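Local structure of LPP20 lipofamily protein (Helicobacter pylori R046Wa, 4KZS) at residues A[50-55]-A[151-156]; A[83-88]-A[95-100]; A[178-183]-A[213-218]. The protein is a secreted protein of unknown function, built around a three-helix bundle and possibly connected with the outer membrane and the Tol-Pal system. One frame throughout, in Å; residues are numbered along the deposited sequence.

Contact 1 of 3, residues A[50-55]-A[151-156]; sequences SQIHIQ and ERILKA
Ile52 and Ala156 bring the final turn of helix 29-53 against that of helix 135-157, and the contact divides cleanly into one polar and one apolar component. The polar component is a single bond from a side chain to the main chain: Gln51 NE2 donates to Ala156 O at 3.1 Å. It is fairly straight, with an angle of 156° at the hydrogen, and the donor lies nearly along the C=O axis. Ala156 O lies slightly out of the plane of the Gln51 amide. The Gln51 CG stands anti to the backbone N (chi1 166°), and a bend at chi2 (61°) turns CD back, with NE2 beyond it meeting the carbonyl. Gln55 CG lies alongside the same oxygen, 4.1 Å from Ala156 O.

The apolar component belongs to Ile52. Its CG1 rests on the methyl of Ala156, 3.6 Å from CB, while CD1 lies against the preceding turn, 4.4 Å from Ile153 CG1. Leu73 touches both isoleucines, and Ile153 also packs on Leu110, which joins the contact to helix 103-121. The chemistry is economical: a small alanine lets the isoleucine come close, and one amide answers a carbonyl near a helix C-terminus, whose partial negative charge would probably favour such a donor.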
# COMPACT_ATOMS: atom_id res chain seq x y z
N SER A 50 9.66 -15.64 16.58
CA SER A 50 10.75 -16.19 17.39
C SER A 50 11.71 -17.05 16.57
O SER A 50 12.56 -17.74 17.13
CB SER A 50 10.18 -16.99 18.57
OG SER A 50 9.91 -18.33 18.20
N GLN A 51 11.55 -17.03 15.26
CA GLN A 51 12.42 -17.82 14.39
C GLN A 51 13.37 -16.83 13.76
O GLN A 51 14.47 -17.18 13.36
CB GLN A 51 11.60 -18.53 13.32
CG GLN A 51 12.41 -19.09 12.16
CD GLN A 51 13.41 -20.14 12.57
OE1 GLN A 51 13.18 -20.97 13.47
NE2 GLN A 51 14.55 -20.14 11.88
N ILE A 52 12.90 -15.60 13.68
CA ILE A 52 13.72 -14.52 13.18
C ILE A 52 14.50 -14.01 14.38
O ILE A 52 15.62 -13.50 14.22
CB ILE A 52 12.87 -13.37 12.62
CG1 ILE A 52 11.95 -13.87 11.50
CG2 ILE A 52 13.75 -12.23 12.12
CD1 ILE A 52 10.93 -12.83 11.09
N HIS A 53 13.91 -14.14 15.56
CA HIS A 53 14.57 -13.75 16.80
C HIS A 53 15.77 -14.68 17.07
O HIS A 53 16.85 -14.22 17.46
CB HIS A 53 13.56 -13.79 17.95
CG HIS A 53 13.96 -12.96 19.14
ND1 HIS A 53 14.93 -13.35 20.03
CD2 HIS A 53 13.49 -11.77 19.58
CE1 HIS A 53 15.05 -12.43 20.98
NE2 HIS A 53 14.18 -11.47 20.73
N ILE A 54 15.60 -15.98 16.84
CA ILE A 54 16.70 -16.94 16.98
C ILE A 54 17.51 -17.05 15.69
O ILE A 54 18.02 -18.11 15.35
CB ILE A 54 16.21 -18.33 17.47
CG1 ILE A 54 15.34 -19.01 16.40
CG2 ILE A 54 15.46 -18.20 18.80
CD1 ILE A 54 14.86 -20.41 16.75
N GLN A 55 17.64 -15.92 15.00
CA GLN A 55 18.40 -15.80 13.75
C GLN A 55 19.16 -14.48 13.69
O GLN A 55 20.31 -14.45 13.27
CB GLN A 55 17.46 -15.88 12.55
CG GLN A 55 17.16 -17.29 12.11
CD GLN A 55 18.35 -17.96 11.47
OE1 GLN A 55 19.05 -17.36 10.65
NE2 GLN A 55 18.58 -19.20 11.84
N GLU A 151 9.35 -11.16 3.11
CA GLU A 151 10.70 -11.61 2.75
C GLU A 151 11.58 -11.88 3.94
O GLU A 151 12.43 -12.78 3.91
CB GLU A 151 11.38 -10.62 1.86
CG GLU A 151 12.86 -10.82 1.77
CD GLU A 151 13.50 -9.74 0.96
OE1 GLU A 151 13.28 -9.74 -0.27
OE2 GLU A 151 14.22 -8.91 1.57
N ARG A 152 11.38 -11.08 5.00
CA ARG A 152 12.14 -11.29 6.22
C ARG A 152 11.86 -12.71 6.71
O ARG A 152 12.80 -13.47 6.97
CB ARG A 152 11.79 -10.25 7.29
CG ARG A 152 13.03 -9.76 8.02
CD ARG A 152 12.74 -8.74 9.12
NE ARG A 152 11.56 -7.91 8.86
CZ ARG A 152 10.73 -7.48 9.82
NH1 ARG A 152 10.91 -7.80 11.11
NH2 ARG A 152 9.68 -6.73 9.48
N ILE A 153 10.58 -13.07 6.79
CA ILE A 153 10.21 -14.42 7.15
C ILE A 153 10.90 -15.45 6.28
O ILE A 153 11.56 -16.37 6.80
CB ILE A 153 8.71 -14.63 7.03
CG1 ILE A 153 8.02 -13.56 7.87
CG2 ILE A 153 8.37 -16.04 7.47
CD1 ILE A 153 6.52 -13.66 7.89
N LEU A 154 10.76 -15.30 4.96
CA LEU A 154 11.29 -16.30 4.02
C LEU A 154 12.78 -16.52 4.21
O LEU A 154 13.23 -17.66 4.27
CB LEU A 154 10.98 -15.92 2.59
CG LEU A 154 9.50 -16.09 2.28
CD1 LEU A 154 9.15 -15.67 0.86
CD2 LEU A 154 9.14 -17.53 2.52
N LYS A 155 13.54 -15.42 4.35
CA LYS A 155 15.00 -15.53 4.55
C LYS A 155 15.30 -16.18 5.86
O LYS A 155 16.21 -17.00 5.94
CB LYS A 155 15.73 -14.18 4.43
CG LYS A 155 15.78 -13.66 3.00
CD LYS A 155 17.03 -12.87 2.64
CE LYS A 155 16.95 -11.44 3.15
NZ LYS A 155 17.78 -10.53 2.30
N ALA A 156 14.51 -15.86 6.88
CA ALA A 156 14.67 -16.53 8.18
C ALA A 156 14.41 -18.02 8.15
O ALA A 156 14.71 -18.69 9.12
CB ALA A 156 13.80 -15.89 9.24

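Contact 2 of 3, residues A[83-88]-A[95-100]; sequences VEIVNQ and YYTRVR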
# COMPACT_ATOMS: atom_id res chain seq x y z
N VAL A 83 -6.75 -24.24 4.44
CA VAL A 83 -6.02 -24.97 5.49
C VAL A 83 -6.94 -26.10 5.96
O VAL A 83 -8.14 -26.05 5.69
CB VAL A 83 -5.84 -24.04 6.74
CG1 VAL A 83 -5.44 -22.64 6.33
CG2 VAL A 83 -7.12 -23.91 7.59
N GLU A 84 -6.45 -27.07 6.73
CA GLU A 84 -7.30 -28.22 7.13
C GLU A 84 -8.19 -28.03 8.37
O GLU A 84 -7.78 -27.43 9.38
CB GLU A 84 -6.46 -29.46 7.32
CG GLU A 84 -5.25 -29.57 6.42
CD GLU A 84 -4.47 -30.83 6.71
OE1 GLU A 84 -3.65 -31.21 5.84
OE2 GLU A 84 -4.70 -31.44 7.79
N ILE A 85 -9.41 -28.55 8.29
CA ILE A 85 -10.32 -28.65 9.44
C ILE A 85 -10.09 -29.97 10.19
O ILE A 85 -10.31 -31.05 9.65
CB ILE A 85 -11.79 -28.57 9.02
CG1 ILE A 85 -12.08 -27.28 8.23
CG2 ILE A 85 -12.69 -28.62 10.24
CD1 ILE A 85 -11.85 -26.02 9.01
N VAL A 86 -9.60 -29.91 11.41
CA VAL A 86 -9.30 -31.14 12.11
C VAL A 86 -10.41 -31.53 13.08
O VAL A 86 -10.56 -32.69 13.38
CB VAL A 86 -7.94 -31.07 12.80
CG1 VAL A 86 -7.75 -32.22 13.80
CG2 VAL A 86 -6.86 -31.18 11.75
N ASN A 87 -11.17 -30.57 13.60
CA ASN A 87 -12.27 -30.94 14.47
C ASN A 87 -13.40 -29.99 14.27
O ASN A 87 -13.19 -28.80 14.01
CB ASN A 87 -11.86 -30.93 15.95
CG ASN A 87 -10.77 -31.96 16.26
OD1 ASN A 87 -9.55 -31.66 16.31
ND2 ASN A 87 -11.18 -33.19 16.41
N GLN A 88 -14.61 -30.52 14.42
CA GLN A 88 -15.80 -29.71 14.46
C GLN A 88 -16.83 -30.38 15.35
O GLN A 88 -17.27 -31.49 15.10
CB GLN A 88 -16.33 -29.53 13.05
CG GLN A 88 -16.60 -28.10 12.66
CD GLN A 88 -16.63 -27.89 11.16
OE1 GLN A 88 -16.61 -26.73 10.70
NE2 GLN A 88 -16.68 -28.99 10.38
N TYR A 95 -20.25 -23.89 19.11
CA TYR A 95 -19.51 -24.61 18.10
C TYR A 95 -18.03 -24.53 18.39
O TYR A 95 -17.53 -23.55 19.01
CB TYR A 95 -19.84 -24.05 16.73
CG TYR A 95 -21.32 -24.05 16.45
CD1 TYR A 95 -22.20 -23.22 17.17
CD2 TYR A 95 -21.85 -24.89 15.46
CE1 TYR A 95 -23.58 -23.24 16.90
CE2 TYR A 95 -23.21 -24.93 15.18
CZ TYR A 95 -24.06 -24.10 15.90
OH TYR A 95 -25.39 -24.19 15.58
N TYR A 96 -17.32 -25.56 17.95
CA TYR A 96 -15.88 -25.60 18.13
C TYR A 96 -15.31 -26.05 16.80
O TYR A 96 -15.88 -26.93 16.13
CB TYR A 96 -15.50 -26.60 19.24
CG TYR A 96 -14.03 -26.92 19.35
CD1 TYR A 96 -13.19 -26.18 20.16
CD2 TYR A 96 -13.47 -28.01 18.66
CE1 TYR A 96 -11.83 -26.49 20.27
CE2 TYR A 96 -12.12 -28.32 18.78
CZ TYR A 96 -11.33 -27.56 19.58
OH TYR A 96 -10.02 -27.87 19.68
N THR A 97 -14.19 -25.44 16.43
CA THR A 97 -13.48 -25.76 15.18
C THR A 97 -11.99 -25.77 15.52
O THR A 97 -11.47 -24.92 16.32
CB THR A 97 -13.77 -24.70 14.09
OG1 THR A 97 -15.18 -24.64 13.81
CG2 THR A 97 -13.10 -25.03 12.79
N ARG A 98 -11.29 -26.75 14.98
CA ARG A 98 -9.85 -26.68 15.11
C ARG A 98 -9.23 -26.91 13.72
O ARG A 98 -9.74 -27.70 12.95
CB ARG A 98 -9.44 -27.72 16.12
CG ARG A 98 -7.95 -27.88 16.31
CD ARG A 98 -7.82 -29.38 16.51
NE ARG A 98 -6.94 -29.62 17.61
CZ ARG A 98 -6.46 -30.80 17.93
NH1 ARG A 98 -6.83 -31.90 17.29
NH2 ARG A 98 -5.64 -30.86 18.94
N VAL A 99 -8.16 -26.19 13.42
CA VAL A 99 -7.60 -26.13 12.09
C VAL A 99 -6.13 -26.24 12.25
O VAL A 99 -5.61 -26.03 13.32
CB VAL A 99 -7.84 -24.79 11.39
CG1 VAL A 99 -9.30 -24.56 11.17
CG2 VAL A 99 -7.36 -23.66 12.25
N ARG A 100 -5.47 -26.66 11.18
CA ARG A 100 -4.03 -26.75 11.16
C ARG A 100 -3.51 -26.53 9.77
O ARG A 100 -4.29 -26.54 8.77
CB ARG A 100 -3.61 -28.11 11.64
CG ARG A 100 -4.06 -29.22 10.72
CD ARG A 100 -3.52 -30.53 11.25
NE ARG A 100 -3.67 -31.60 10.26
CZ ARG A 100 -3.06 -32.79 10.36
NH1 ARG A 100 -2.28 -33.07 11.40
NH2 ARG A 100 -3.23 -33.69 9.44
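A classic beta bulge, with Val86 and Asn87 both facing Arg98, marks the hairpin of strands 84-91 and 94-102. Two donors grip one acceptor there: Val86 N lies 2.7 Å from Arg98 O, and Asn87 N lies 3.3 Å from Arg98 O, both reaching it from the same face of the carbonyl plane. Arg98 N returns a bond to Asn87 O at 3.0 Å. The extra residue moves the register by one, between the Ile85–Val99 pair and the Asn87–Arg98 pair. Nearer the start of strand 84-91, Glu84 and Arg100 form a hydrogen-bonded pair, joined by main-chain bonds in both directions.

Their side chains add a salt bridge, Arg100 NE to Glu84 OE2 at 2.7 Å, with a weak bond from NH2 to the same oxygen. OE2 lies at the edge of the guanidinium, near its plane, yet is itself approached from above the carboxylate plane, the two planes being 58° apart. Arg100 CG sits between the backbone N and the carbonyl carbon (chi1 64°), and from there the chain runs extended to NE, at Glu84 OE2. Beyond the pair, Glu84 OE1 bonds to Tyr19 and Arg100 NH1 to Tyr21, while Tyr19 also makes a cation-pi contact with the arginine. Val86 CG2 leans on the aliphatic part of this arginine, near CD.

On the face of Ile85 and Val99 the packing between these two is apolar. Ile85 CD1 meets Val99 CG1 at 3.6 Å, and Val99 continues onto Leu40 of helix 29-53; the polar element here is Thr97 OG1, bonded to Ser32 of that helix. A bulged hairpin following one strand and one helix, in a three-stranded antiparallel sheet, fits the strand-helix-strand-strand plan of the SHS2 clan.

Contact 3 of 3, residues A[178-183]-A[213-218]; sequences PKVQIT and YQIKNE
Val180 and Ile215 form the closely packed side of this parallel pairing, and Gln181, Gln214 and Thr183 its looser one. On the packed side Val180 CG2 meets Ile215 CD1 at 4.0 Å, the two side chains crossing obliquely, and Val180 CG1 reaches towards CB of Tyr213. Ile182 and Ile215 share this face, and both touch Tyr200 of helix 190-200, which covers it. Asn217 closes the far end: its ND2 gives a weak bond to Thr183 O, while OD1 takes its stronger partner, the hydroxyl of Ser223.

Between the two sides runs the main chain. Thr183 N donates to Ile215 O at 3.1 Å, from well above the carbonyl plane. Ile215 N to Gln181 O and Gln181 N to Tyr213 O are weak bonds.

On the looser side, Gln214 extends with CG anti to the backbone N (chi1 179°) and passes NE2 to Thr183 OG1 at 2.7 Å, but the bond is bent to 115° at the hydrogen and is weak. The Gln181 and Gln214 amides lie near each other without bonding. Lys216 runs outward beside Thr183. Helix 190-200 links 179-182 to 205-207 in a beta-alpha-beta unit, and 214-215 is added in parallel on the other side of 179-182, consistent with the TolB_N clan, to which the C-terminal domain is probably related.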
# COMPACT_ATOMS: atom_id res chain seq x y z
N PRO A 178 6.22 11.59 -6.61
CA PRO A 178 7.56 11.84 -7.02
C PRO A 178 7.60 13.19 -7.73
O PRO A 178 6.88 14.13 -7.36
CB PRO A 178 7.77 10.74 -8.03
CG PRO A 178 6.42 10.66 -8.72
CD PRO A 178 5.39 11.13 -7.74
N LYS A 179 8.40 13.24 -8.79
CA LYS A 179 8.60 14.45 -9.55
C LYS A 179 7.49 14.57 -10.57
O LYS A 179 7.32 13.69 -11.42
CB LYS A 179 9.97 14.41 -10.23
CG LYS A 179 11.21 14.69 -9.34
CD LYS A 179 12.35 13.76 -9.74
CE LYS A 179 13.67 14.08 -9.07
NZ LYS A 179 14.41 15.05 -9.91
N VAL A 180 6.68 15.62 -10.45
CA VAL A 180 5.80 16.03 -11.52
C VAL A 180 5.83 17.54 -11.74
O VAL A 180 5.78 18.31 -10.77
CB VAL A 180 4.37 15.55 -11.29
CG1 VAL A 180 4.42 14.07 -10.94
CG2 VAL A 180 3.66 16.35 -10.21
N GLN A 181 5.93 17.95 -13.01
CA GLN A 181 5.88 19.36 -13.41
C GLN A 181 4.58 20.03 -13.00
O GLN A 181 3.52 19.45 -13.13
CB GLN A 181 6.07 19.49 -14.92
CG GLN A 181 6.34 20.91 -15.41
CD GLN A 181 7.01 20.90 -16.77
OE1 GLN A 181 6.54 20.26 -17.71
NE2 GLN A 181 8.13 21.62 -16.88
N ILE A 182 4.66 21.25 -12.48
CA ILE A 182 3.48 21.97 -12.04
C ILE A 182 3.41 23.33 -12.73
O ILE A 182 4.17 24.24 -12.41
CB ILE A 182 3.43 22.11 -10.50
CG1 ILE A 182 3.27 20.73 -9.85
CG2 ILE A 182 2.30 23.04 -10.08
CD1 ILE A 182 3.22 20.75 -8.34
N THR A 183 2.49 23.44 -13.68
CA THR A 183 2.27 24.66 -14.46
C THR A 183 1.18 25.55 -13.85
O THR A 183 0.25 25.07 -13.19
CB THR A 183 1.91 24.30 -15.92
OG1 THR A 183 2.87 23.36 -16.44
CG2 THR A 183 1.90 25.52 -16.83
N TYR A 213 4.61 13.31 -15.87
CA TYR A 213 3.24 13.86 -15.70
C TYR A 213 3.20 15.35 -15.40
O TYR A 213 3.97 15.83 -14.56
CB TYR A 213 2.51 13.15 -14.55
CG TYR A 213 2.08 11.75 -14.84
CD1 TYR A 213 2.97 10.85 -15.42
CD2 TYR A 213 0.78 11.31 -14.56
CE1 TYR A 213 2.59 9.55 -15.71
CE2 TYR A 213 0.40 10.00 -14.84
CZ TYR A 213 1.32 9.14 -15.42
OH TYR A 213 1.04 7.84 -15.74
N GLN A 214 2.26 16.05 -16.02
CA GLN A 214 2.06 17.47 -15.73
C GLN A 214 0.77 17.75 -14.93
O GLN A 214 -0.13 16.94 -14.90
CB GLN A 214 2.08 18.24 -17.03
CG GLN A 214 1.87 19.74 -16.90
CD GLN A 214 2.05 20.44 -18.23
OE1 GLN A 214 1.38 20.11 -19.20
NE2 GLN A 214 2.98 21.39 -18.28
N ILE A 215 0.68 18.91 -14.29
CA ILE A 215 -0.55 19.32 -13.65
C ILE A 215 -0.63 20.81 -13.90
O ILE A 215 0.09 21.58 -13.27
CB ILE A 215 -0.58 19.01 -12.13
CG1 ILE A 215 -0.34 17.52 -11.87
CG2 ILE A 215 -1.92 19.40 -11.53
CD1 ILE A 215 -0.30 17.12 -10.40
N LYS A 216 -1.48 21.19 -14.85
CA LYS A 216 -1.81 22.58 -15.14
C LYS A 216 -2.75 23.15 -14.08
O LYS A 216 -3.43 22.44 -13.33
CB LYS A 216 -2.39 22.71 -16.56
CG LYS A 216 -1.52 22.04 -17.63
CD LYS A 216 -1.78 22.58 -19.04
CE LYS A 216 -1.23 21.61 -20.10
NZ LYS A 216 -1.17 22.15 -21.49
N ASN A 217 -2.73 24.46 -13.95
CA ASN A 217 -3.54 25.13 -12.97
C ASN A 217 -4.01 26.44 -13.55
O ASN A 217 -3.41 27.00 -14.48
CB ASN A 217 -2.78 25.40 -11.67
CG ASN A 217 -2.69 24.18 -10.77
OD1 ASN A 217 -3.45 24.06 -9.80
ND2 ASN A 217 -1.74 23.30 -11.07
N GLU A 218 -5.11 26.93 -12.99
CA GLU A 218 -5.67 28.18 -13.35
C GLU A 218 -6.32 28.43 -11.98
O GLU A 218 -6.89 27.51 -11.39
CB GLU A 218 -6.65 28.13 -14.52
CG GLU A 218 -5.99 27.95 -15.88
CD GLU A 218 -7.00 27.84 -17.00
OE1 GLU A 218 -8.20 27.71 -16.71
OE2 GLU A 218 -6.58 27.88 -18.18

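The three contacts illustrate how an elongated chain distributes its organisation among separate modules. Contact 2 is nested within the chain loop closed by contact 1, and helix 29-53 serves both, ending at contact 1 and backing the sheet of contact 2; even so, their centres are about 27 Å apart and their nearest atoms about 15 Å. Contact 3 opens only after contact 1 has closed, on the opposite side of the chain's centre, with centre-to-centre distances of about 43 Å to contact 1 and about 55 Å to contact 2. The helical middle part therefore spans between two unlike sheets, one antiparallel and one parallel. With the function unknown, none of the contacts can be tied to an active site.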